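Local coordinates for protein sensor histidine kinase (Pseudomonas syringae pv. tomato, PDB 3CIT) that is a putative sensor histidine kinase of a two-component system, represented here by its GAF domain, and probably acts as a dimer in phosphorelay signalling, at residues L102-L115 with Q135-R149. Residues are numbered along the deposited sequence; the frame is centred on the assembly and turned at random. Where two conformers were deposited one is given.
Sequences LPLRGADEGSFGTL and QLLATLLAAHLENNR
Glu146 extends from helix 135-149 and receives two backbone N-H groups of the hairpin loop. Ala107 N donates to Glu146 OE1 at 2.7 Å, nearly straight at 170°, on the syn lone pair. Asp108 N donates to Glu146 OE2 at 3.0 Å, also from the syn side but tilted out of the carboxylate plane. Both oxygens are thus engaged, which fixes the rotation of the group. Glu146 OE1 also accepts a bond from Asn147 ND2 of a second subunit, so this end of the contact borders a subunit interface. The chain is extended, with CG anti to the backbone N (chi1 179°), and this carries the carboxylate out to the loop. One turn on, Arg149 NH2 forms a salt bridge with Asp108 OD2 at 3.5 Å, and a water links Asp108 OD2 to Arg149 NH1.

Beside this polar end the direct side-chain packing is mostly apolar. Ala142 is small enough for the strand to come close: its CB lies 3.7 Å from Leu104 CB. Leu104 CD2 meets Leu145 CD1 at 3.8 Å. Phe112 meets Ala142 O with its ring edge, CZ 3.4 Å from that oxygen, while Leu104 CB lies above one face, toward the rim. One turn earlier in the helix, Ala138 CB packs against Leu102 CB at 4.0 Å.

Two waters fill out the seam. One joins Pro103 O and Arg105 N to Thr139 OG1; the other joins Arg105 O to Thr139 O. Ser111 OG donates to Leu104 O, which also accepts Phe112 N, and so ties the hairpin together.

The contact lays the C-terminal helix of the GAF domain against its antiparallel sheet, running at 31° to strand 102-105. Leu51 of strand 48-53, next to strand 111-119 in the sheet, touches Leu104, Leu115 and Leu141; from helix 29-43, Leu37 touches Leu115 and Met32 touches Leu145.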
# COMPACT_ATOMS: atom_id res chain seq x y z
N LEU A 102 -0.14 3.31 11.94
CA LEU A 102 0.89 3.03 10.94
C LEU A 102 1.71 1.81 11.43
O LEU A 102 2.52 1.93 12.34
CB LEU A 102 1.80 4.24 10.73
CG LEU A 102 1.04 5.57 10.52
CD1 LEU A 102 1.85 6.80 10.83
CD2 LEU A 102 0.46 5.57 9.07
N PRO A 103 1.50 0.65 10.82
CA PRO A 103 2.19 -0.53 11.24
C PRO A 103 3.69 -0.46 11.03
O PRO A 103 4.18 0.18 10.08
CB PRO A 103 1.62 -1.63 10.33
CG PRO A 103 0.38 -1.11 9.80
CD PRO A 103 0.54 0.37 9.73
N LEU A 104 4.40 -1.13 11.92
CA LEU A 104 5.83 -1.38 11.78
C LEU A 104 6.05 -2.81 11.31
O LEU A 104 5.64 -3.76 11.96
CB LEU A 104 6.56 -1.17 13.12
CG LEU A 104 6.96 0.25 13.51
CD1 LEU A 104 5.78 1.11 13.80
CD2 LEU A 104 7.95 0.20 14.70
N ARG A 105 6.70 -2.95 10.16
CA ARG A 105 7.01 -4.25 9.61
C ARG A 105 8.43 -4.22 9.07
O ARG A 105 8.78 -3.32 8.30
CB ARG A 105 6.02 -4.59 8.51
CG ARG A 105 6.20 -5.99 7.96
CD ARG A 105 5.15 -6.33 6.92
NE ARG A 105 3.79 -6.32 7.46
CZ ARG A 105 3.15 -7.40 7.93
NH1 ARG A 105 3.74 -8.58 7.92
NH2 ARG A 105 1.91 -7.31 8.38
N GLY A 106 9.24 -5.18 9.52
CA GLY A 106 10.59 -5.33 9.01
C GLY A 106 10.68 -6.52 8.09
O GLY A 106 9.77 -6.81 7.28
N ALA A 107 11.81 -7.21 8.20
CA ALA A 107 12.11 -8.37 7.40
C ALA A 107 11.42 -9.61 7.97
O ALA A 107 11.07 -10.51 7.22
CB ALA A 107 13.65 -8.57 7.34
N ASP A 108 11.21 -9.66 9.28
CA ASP A 108 10.60 -10.81 9.93
C ASP A 108 9.11 -10.87 9.55
O ASP A 108 8.52 -9.89 9.08
CB ASP A 108 10.79 -10.71 11.44
CG ASP A 108 10.61 -12.05 12.18
OD1 ASP A 108 10.43 -13.12 11.54
OD2 ASP A 108 10.67 -12.01 13.42
N GLU A 109 8.50 -12.04 9.71
CA GLU A 109 7.09 -12.17 9.40
C GLU A 109 6.26 -11.44 10.43
O GLU A 109 6.53 -11.52 11.64
CB GLU A 109 6.64 -13.64 9.29
CG GLU A 109 6.20 -14.02 7.88
CD GLU A 109 4.82 -13.50 7.52
OE1 GLU A 109 3.92 -14.36 7.37
OE2 GLU A 109 4.62 -12.26 7.39
N GLY A 110 5.26 -10.72 9.94
CA GLY A 110 4.31 -10.04 10.77
C GLY A 110 4.72 -8.61 11.12
O GLY A 110 5.92 -8.29 11.18
N SER A 111 3.72 -7.78 11.38
CA SER A 111 3.99 -6.46 11.98
C SER A 111 4.32 -6.70 13.45
O SER A 111 3.61 -7.47 14.11
CB SER A 111 2.76 -5.58 11.84
OG SER A 111 2.92 -4.35 12.56
N PHE A 112 5.34 -6.02 13.96
CA PHE A 112 5.73 -6.09 15.38
C PHE A 112 5.43 -4.82 16.18
O PHE A 112 5.87 -4.68 17.32
CB PHE A 112 7.21 -6.43 15.49
CG PHE A 112 8.16 -5.38 14.95
CD1 PHE A 112 8.57 -4.32 15.73
CD2 PHE A 112 8.68 -5.49 13.67
CE1 PHE A 112 9.49 -3.37 15.23
CE2 PHE A 112 9.59 -4.56 13.18
CZ PHE A 112 9.97 -3.49 13.94
N GLY A 113 4.71 -3.89 15.60
CA GLY A 113 4.35 -2.69 16.33
C GLY A 113 3.51 -1.78 15.47
O GLY A 113 3.24 -2.10 14.31
N THR A 114 3.06 -0.68 16.08
CA THR A 114 2.25 0.32 15.42
C THR A 114 2.62 1.68 15.95
O THR A 114 2.70 1.86 17.17
CB THR A 114 0.73 0.22 15.71
OG1 THR A 114 0.37 -1.15 15.86
CG2 THR A 114 0.01 0.85 14.57
N LEU A 115 2.84 2.61 15.03
CA LEU A 115 2.91 4.01 15.38
C LEU A 115 1.46 4.52 15.43
O LEU A 115 0.70 4.33 14.46
CB LEU A 115 3.79 4.74 14.34
CG LEU A 115 4.15 6.20 14.53
CD1 LEU A 115 4.92 6.37 15.83
CD2 LEU A 115 4.98 6.72 13.28
N GLN A 135 3.64 6.55 6.81
CA GLN A 135 3.77 5.10 6.71
C GLN A 135 5.19 4.69 6.34
O GLN A 135 5.76 3.76 6.92
CB GLN A 135 2.75 4.51 5.72
CG GLN A 135 2.90 2.97 5.62
CD GLN A 135 2.66 2.22 6.99
OE1 GLN A 135 3.63 1.83 7.74
NE2 GLN A 135 1.38 2.05 7.32
N LEU A 136 5.80 5.36 5.38
CA LEU A 136 7.21 5.08 5.08
C LEU A 136 8.14 5.40 6.26
O LEU A 136 9.09 4.67 6.55
CB LEU A 136 7.68 5.82 3.82
CG LEU A 136 9.12 5.53 3.39
CD1 LEU A 136 9.33 4.02 3.10
CD2 LEU A 136 9.50 6.37 2.17
N LEU A 137 7.92 6.52 6.93
CA LEU A 137 8.72 6.83 8.14
C LEU A 137 8.64 5.68 9.19
O LEU A 137 9.67 5.29 9.80
CB LEU A 137 8.25 8.12 8.76
CG LEU A 137 9.15 8.76 9.79
CD1 LEU A 137 10.53 8.97 9.16
CD2 LEU A 137 8.49 10.10 10.18
N ALA A 138 7.44 5.13 9.38
CA ALA A 138 7.26 3.95 10.26
C ALA A 138 8.04 2.74 9.76
O ALA A 138 8.63 2.02 10.54
CB ALA A 138 5.76 3.58 10.44
N THR A 139 8.04 2.53 8.47
CA THR A 139 8.79 1.46 7.85
C THR A 139 10.30 1.62 8.04
O THR A 139 11.02 0.65 8.31
CB THR A 139 8.38 1.34 6.36
OG1 THR A 139 7.04 0.83 6.29
CG2 THR A 139 9.32 0.44 5.61
N LEU A 140 10.79 2.85 7.91
CA LEU A 140 12.20 3.14 8.16
C LEU A 140 12.57 2.87 9.62
O LEU A 140 13.55 2.18 9.91
CB LEU A 140 12.54 4.58 7.80
CG LEU A 140 12.53 4.86 6.31
CD1 LEU A 140 12.59 6.37 6.09
CD2 LEU A 140 13.70 4.12 5.61
N LEU A 141 11.76 3.40 10.53
CA LEU A 141 11.90 3.11 11.95
C LEU A 141 11.92 1.57 12.23
O LEU A 141 12.79 1.07 12.95
CB LEU A 141 10.79 3.78 12.75
CG LEU A 141 10.86 3.56 14.27
CD1 LEU A 141 12.19 4.06 14.91
CD2 LEU A 141 9.58 4.11 14.97
N ALA A 142 10.95 0.86 11.70
CA ALA A 142 10.85 -0.58 11.88
C ALA A 142 12.13 -1.31 11.50
O ALA A 142 12.58 -2.18 12.24
CB ALA A 142 9.63 -1.17 11.10
N ALA A 143 12.70 -0.97 10.35
CA ALA A 143 13.88 -1.67 9.87
C ALA A 143 15.03 -1.55 10.86
O ALA A 143 15.77 -2.51 11.12
CB ALA A 143 14.32 -1.15 8.47
N HIS A 144 15.17 -0.35 11.40
CA HIS A 144 16.23 -0.02 12.34
C HIS A 144 16.00 -0.61 13.73
O HIS A 144 16.94 -1.11 14.35
CB HIS A 144 16.40 1.51 12.40
CG HIS A 144 16.94 2.09 11.13
ND1 HIS A 144 18.16 1.70 10.60
CD2 HIS A 144 16.44 3.01 10.27
CE1 HIS A 144 18.36 2.33 9.46
NE2 HIS A 144 17.34 3.14 9.24
N LEU A 145 14.76 -0.58 14.20
CA LEU A 145 14.41 -1.21 15.48
C LEU A 145 14.59 -2.72 15.41
O LEU A 145 15.09 -3.35 16.35
CB LEU A 145 12.98 -0.87 15.89
CG LEU A 145 12.69 0.56 16.36
CD1 LEU A 145 11.21 0.73 16.65
CD2 LEU A 145 13.56 0.90 17.61
N GLU A 146 14.20 -3.31 14.28
CA GLU A 146 14.36 -4.74 14.08
C GLU A 146 15.82 -5.14 14.03
O GLU A 146 16.23 -6.11 14.67
CB GLU A 146 13.64 -5.18 12.82
CG GLU A 146 13.79 -6.65 12.54
CD GLU A 146 13.10 -7.05 11.30
OE1 GLU A 146 13.58 -6.64 10.21
OE2 GLU A 146 12.06 -7.72 11.41
N ASN A 147 16.62 -4.37 13.30
CA ASN A 147 18.06 -4.58 13.29
C ASN A 147 18.63 -4.65 14.71
O ASN A 147 19.27 -5.63 15.08
CB ASN A 147 18.77 -3.50 12.46
CG ASN A 147 20.23 -3.80 12.23
OD1 ASN A 147 21.08 -3.23 12.89
ND2 ASN A 147 20.53 -4.73 11.31
N ASN A 148 18.35 -3.62 15.51
CA ASN A 148 18.79 -3.58 16.92
C ASN A 148 18.36 -4.79 17.74
O ASN A 148 19.19 -5.40 18.46
CB ASN A 148 18.28 -2.31 17.59
CG ASN A 148 18.58 -2.28 19.09
OD1 ASN A 148 17.70 -2.52 19.92
ND2 ASN A 148 19.83 -1.98 19.43
N ARG A 149 17.08 -5.13 17.66
CA ARG A 149 16.54 -6.31 18.33
C ARG A 149 17.30 -7.57 17.95
O ARG A 149 17.71 -8.35 18.83
CB ARG A 149 15.06 -6.50 18.00
CG ARG A 149 14.45 -7.72 18.68
CD ARG A 149 12.98 -7.86 18.39
NE ARG A 149 12.71 -8.27 17.00
CZ ARG A 149 12.85 -9.52 16.55
NH1 ARG A 149 13.26 -10.51 17.35
NH2 ARG A 149 12.56 -9.79 15.28
O HOH W 1 6.18 -0.85 8.27
O HOH W 2 10.99 -2.03 7.44
O HOH W 3 12.56 -13.04 15.58